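Local coordinates for conserved hypothetical protein (Pyrococcus furiosus, PDB 1Y81), which is of unknown function but belongs to the CoA-binding domain family, with a Rossmann-like fold, and holds coenzyme A, at residues A18-S23 with D71-V76. Sequence-based numbering, arbitrary orientation.
Sequences ALVGAS and DVIVFV. With COA (coenzyme A), chain C.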
ATOM      1  N   ALA A  18       1.050  -1.635  -5.391  1.00 17.93           N
ATOM      2  CA  ALA A  18       1.435  -2.445  -4.210  1.00 17.41           C
ATOM      3  C   ALA A  18       0.460  -2.196  -3.055  1.00 18.93           C
ATOM      4  O   ALA A  18       0.005  -1.069  -2.856  1.00 21.79           O
ATOM      5  CB  ALA A  18       2.832  -2.165  -3.777  1.00 18.97           C
ATOM      6  N   LEU A  19       0.159  -3.247  -2.295  1.00 14.78           N
ATOM      7  CA  LEU A  19      -0.847  -3.141  -1.227  1.00 14.94           C
ATOM      8  C   LEU A  19      -0.261  -3.555   0.123  1.00 16.49           C
ATOM      9  O   LEU A  19      -0.164  -4.764   0.437  1.00 14.08           O
ATOM     10  CB  LEU A  19      -2.100  -3.973  -1.574  1.00 14.75           C
ATOM     11  CG  LEU A  19      -3.241  -3.927  -0.548  1.00 14.82           C
ATOM     12  CD1 LEU A  19      -3.747  -2.456  -0.316  1.00 15.49           C
ATOM     13  CD2 LEU A  19      -4.393  -4.876  -0.948  1.00 17.64           C
ATOM     14  N   VAL A  20       0.119  -2.552   0.915  1.00 15.39           N
ATOM     15  CA  VAL A  20       0.741  -2.763   2.220  1.00 13.39           C
ATOM     16  C   VAL A  20      -0.390  -3.060   3.224  1.00 15.82           C
ATOM     17  O   VAL A  20      -1.262  -2.226   3.431  1.00 15.81           O
ATOM     18  CB  VAL A  20       1.578  -1.536   2.683  1.00 13.73           C
ATOM     19  CG1 VAL A  20       2.037  -1.703   4.164  1.00 13.50           C
ATOM     20  CG2 VAL A  20       2.799  -1.307   1.752  1.00 15.94           C
ATOM     21  N   GLY A  21      -0.354  -4.259   3.823  1.00 14.77           N
ATOM     22  CA  GLY A  21      -1.444  -4.730   4.670  1.00 14.43           C
ATOM     23  C   GLY A  21      -2.413  -5.656   3.964  1.00 14.47           C
ATOM     24  O   GLY A  21      -3.448  -6.025   4.538  1.00 14.00           O
ATOM     25  N   ALA A  22      -2.090  -6.051   2.722  1.00 14.62           N
ATOM     26  CA  ALA A  22      -2.857  -7.094   2.031  1.00 14.42           C
ATOM     27  C   ALA A  22      -2.959  -8.294   2.957  1.00 14.43           C
ATOM     28  O   ALA A  22      -2.033  -8.577   3.669  1.00 15.01           O
ATOM     29  CB  ALA A  22      -2.165  -7.518   0.738  1.00 15.25           C
ATOM     30  N   SER A  23      -4.105  -8.978   2.942  1.00 13.19           N
ATOM     31  CA  SER A  23      -4.347 -10.055   3.885  1.00 14.15           C
ATOM     32  C   SER A  23      -5.105 -11.189   3.221  1.00 10.80           C
ATOM     33  O   SER A  23      -5.790 -10.972   2.223  1.00 16.83           O
ATOM     34  CB  SER A  23      -5.171  -9.535   5.064  1.00 17.57           C
ATOM     35  OG  SER A  23      -5.430 -10.590   5.963  1.00 19.70           O
ATOM     36  N   ASP A  71       3.417   1.777  -9.523  1.00 28.01           N
ATOM     37  CA  ASP A  71       2.893   3.144  -9.722  1.00 30.62           C
ATOM     38  C   ASP A  71       2.527   3.848  -8.413  1.00 31.46           C
ATOM     39  O   ASP A  71       2.765   5.043  -8.254  1.00 32.68           O
ATOM     40  CB  ASP A  71       1.668   3.128 -10.646  1.00 33.10           C
ATOM     41  CG  ASP A  71       2.001   2.668 -12.050  1.00 35.61           C
ATOM     42  OD1 ASP A  71       3.156   2.874 -12.492  1.00 38.19           O
ATOM     43  OD2 ASP A  71       1.109   2.110 -12.715  1.00 35.08           O
ATOM     44  N   VAL A  72       1.939   3.091  -7.490  1.00 26.80           N
ATOM     45  CA  VAL A  72       1.437   3.634  -6.242  1.00 23.48           C
ATOM     46  C   VAL A  72       1.578   2.557  -5.169  1.00 20.13           C
ATOM     47  O   VAL A  72       1.472   1.382  -5.471  1.00 19.24           O
ATOM     48  CB  VAL A  72      -0.063   4.107  -6.375  1.00 24.18           C
ATOM     49  CG1 VAL A  72      -0.993   2.951  -6.712  1.00 26.14           C
ATOM     50  CG2 VAL A  72      -0.546   4.831  -5.118  1.00 24.47           C
ATOM     51  N   ILE A  73       1.837   2.970  -3.937  1.00 19.34           N
ATOM     52  CA  ILE A  73       1.754   2.044  -2.804  1.00 17.76           C
ATOM     53  C   ILE A  73       0.544   2.435  -1.964  1.00 19.11           C
ATOM     54  O   ILE A  73       0.474   3.576  -1.473  1.00 19.61           O
ATOM     55  CB  ILE A  73       3.045   2.031  -1.964  1.00 19.22           C
ATOM     56  CG1 ILE A  73       4.233   1.592  -2.844  1.00 20.24           C
ATOM     57  CG2 ILE A  73       2.909   1.054  -0.786  1.00 19.71           C
ATOM     58  CD1 ILE A  73       5.553   1.660  -2.152  1.00 24.11           C
ATOM     59  N   VAL A  74      -0.415   1.504  -1.840  1.00 16.75           N
ATOM     60  CA  VAL A  74      -1.638   1.710  -1.048  1.00 16.31           C
ATOM     61  C   VAL A  74      -1.440   1.114   0.378  1.00 16.56           C
ATOM     62  O   VAL A  74      -1.033  -0.043   0.527  1.00 16.67           O
ATOM     63  CB  VAL A  74      -2.923   1.120  -1.773  1.00 16.40           C
ATOM     64  CG1 VAL A  74      -4.190   1.194  -0.873  1.00 18.57           C
ATOM     65  CG2 VAL A  74      -3.189   1.828  -3.129  1.00 16.97           C
ATOM     66  N   PHE A  75      -1.718   1.919   1.411  1.00 16.22           N
ATOM     67  CA  PHE A  75      -1.511   1.507   2.806  1.00 17.40           C
ATOM     68  C   PHE A  75      -2.839   1.212   3.495  1.00 17.52           C
ATOM     69  O   PHE A  75      -3.733   2.079   3.535  1.00 17.30           O
ATOM     70  CB  PHE A  75      -0.809   2.604   3.615  1.00 15.42           C
ATOM     71  CG  PHE A  75       0.631   2.829   3.239  1.00 15.17           C
ATOM     72  CD1 PHE A  75       1.648   2.503   4.136  1.00 17.56           C
ATOM     73  CD2 PHE A  75       0.966   3.373   1.987  1.00 17.09           C
ATOM     74  CE1 PHE A  75       2.994   2.718   3.789  1.00 19.60           C
ATOM     75  CE2 PHE A  75       2.308   3.575   1.630  1.00 18.04           C
ATOM     76  CZ  PHE A  75       3.307   3.260   2.531  1.00 17.81           C
ATOM     77  N   VAL A  76      -2.971   0.001   4.028  1.00 14.91           N
ATOM     78  CA  VAL A  76      -4.125  -0.343   4.859  1.00 16.82           C
ATOM     79  C   VAL A  76      -3.655  -0.991   6.205  1.00 17.11           C
ATOM     80  O   VAL A  76      -4.168  -2.040   6.654  1.00 19.83           O
ATOM     81  CB  VAL A  76      -5.157  -1.176   4.047  1.00 19.63           C
ATOM     82  CG1 VAL A  76      -4.623  -2.568   3.743  1.00 19.75           C
ATOM     83  CG2 VAL A  76      -6.526  -1.239   4.757  1.00 17.92           C
TER
HETATM   84  N1A COA C 201       3.871  -4.597   6.394  1.00 18.32           N
HETATM   85  C2A COA C 201       2.788  -5.136   5.747  1.00 17.31           C
HETATM   86  N3A COA C 201       1.672  -5.505   6.456  1.00 14.96           N
HETATM   87  C4A COA C 201       1.656  -5.373   7.809  1.00 15.94           C
HETATM   88  C5A COA C 201       2.742  -4.834   8.496  1.00 17.29           C
HETATM   89  C6A COA C 201       3.862  -4.440   7.778  1.00 19.66           C
HETATM   90  N6A COA C 201       4.912  -3.933   8.407  1.00 19.49           N
HETATM   91  N7A COA C 201       2.425  -4.801   9.814  1.00 18.08           N
HETATM   92  C8A COA C 201       1.172  -5.299   9.963  1.00 17.54           C
HETATM   93  N9A COA C 201       0.695  -5.658   8.732  1.00 16.98           N
HETATM   94  C1B COA C 201      -0.603  -6.283   8.394  1.00 16.79           C
HETATM   95  C2B COA C 201      -1.281  -6.941   9.596  1.00 17.03           C
HETATM   96  O2B COA C 201      -0.601  -8.128  10.075  1.00 18.72           O
HETATM   97  C3B COA C 201      -2.672  -7.147   8.982  1.00 16.95           C
HETATM   98  O3B COA C 201      -2.755  -8.305   8.173  1.00 18.74           O
HETATM   99  P3B COA C 201      -3.168  -9.746   8.806  1.00 25.34           P
HETATM  100  O7A COA C 201      -2.241 -10.814   8.303  1.00 29.01           O
HETATM  101  O8A COA C 201      -4.569  -9.998   8.376  1.00 29.16           O
HETATM  102  O9A COA C 201      -2.959  -9.683  10.288  1.00 31.38           O
HETATM  103  C4B COA C 201      -2.864  -5.941   8.052  1.00 17.71           C
HETATM  104  O4B COA C 201      -1.553  -5.390   7.843  1.00 18.31           O
HETATM  105  C5B COA C 201      -3.817  -4.875   8.627  1.00 16.03           C
HETATM  106  O5B COA C 201      -3.313  -4.478   9.886  1.00 18.50           O
HETATM  107  P1A COA C 201      -4.233  -4.534  11.206  1.00 21.62           P
HETATM  108  O1A COA C 201      -3.388  -4.254  12.425  1.00 21.13           O
HETATM  109  O2A COA C 201      -4.997  -5.838  11.241  1.00 21.65           O
HETATM  110  O3A COA C 201      -5.187  -3.268  10.924  1.00 21.33           O
HETATM  111  P2A COA C 201      -6.769  -3.335  10.655  1.00 23.41           P
HETATM  112  O4A COA C 201      -7.480  -3.801  11.900  1.00 26.80           O
HETATM  113  O5A COA C 201      -7.179  -4.125   9.466  1.00 22.45           O
HETATM  114  O6A COA C 201      -7.119  -1.803  10.366  1.00 22.76           O
HETATM  115  CBP COA C 201      -6.764   0.390   9.445  1.00 20.65           C
HETATM  116  CCP COA C 201      -6.586  -1.131   9.239  1.00 21.85           C
HETATM  117  CDP COA C 201      -6.155   1.085   8.220  1.00 22.95           C
HETATM  118  CEP COA C 201      -5.985   0.836  10.680  1.00 23.80           C
HETATM  119  CAP COA C 201      -8.256   0.747   9.636  1.00 19.81           C
HETATM  120  OAP COA C 201      -8.406   2.124   9.937  1.00 18.61           O
HETATM  121  C9P COA C 201      -8.943   0.408   8.344  1.00 22.34           C
HETATM  122  O9P COA C 201      -9.518  -0.854   8.208  1.00 22.58           O
HETATM  123  N8P COA C 201      -8.900   1.340   7.382  1.00 24.98           N
HETATM  124  C7P COA C 201      -9.411   1.184   6.027  1.00 22.28           C
HETATM  125  C6P COA C 201     -10.877   1.352   5.897  1.00 21.93           C
HETATM  126  C5P COA C 201     -11.221   1.249   4.438  1.00 21.76           C
HETATM  127  O5P COA C 201     -10.418   0.822   3.576  1.00 21.22           O
HETATM  128  N4P COA C 201     -12.449   1.643   4.219  1.00 20.58           N
HETATM  129  C3P COA C 201     -13.116   1.683   2.959  1.00 18.71           C
HETATM  130  C2P COA C 201     -13.664   3.087   2.702  1.00 20.15           C
HETATM  131  S1P COA C 201     -12.305   4.293   2.546  1.00 20.50           S
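A18 and V20 offer both their N-H and C=O groups to the backbone of strand 72-75 and V76, in the parallel pattern where one residue bonds to the two that flank its partner. A18 N donates to V72 O at 3.0 Å and A18 O accepts from V74 N at 2.8 Å. V20 repeats this two residues on, its N giving to V74 O and its O taking V76 N at 2.9 Å, a bond that carries the pairing just beyond the strand.

Apolar side chains of the two strands meet on both faces of the sheet. On one, V20 CG2 presses on I73 CG2 at 3.5 Å, tight for two methyls, while V20 CB lies above the rim of the F75 ring; A18 CB touches I73 CG1. On the other, L19, with CG anti to its backbone N (chi1 -179°), brings CD1 to V74 CG1 at 3.7 Å and near V76 CG1. Beta-branched V20, I73 and V74 suit the extended strands.

These are adjacent strands of a Rossmann-like parallel sheet, 72-75 being the middle one of five, and the ligand sits at their C-terminal ends. There G21, in a type II turn from L19 to A22, has a positive phi (98°) that favours glycine, and a side chain would clash with V76 O. Its bare CA lies 3.2 Å from coenzyme A O4B. V20 CG1 meets the adenine at C2A, and the S23 hydroxyl donates from OG to phosphate oxygen O8A at 2.6 Å.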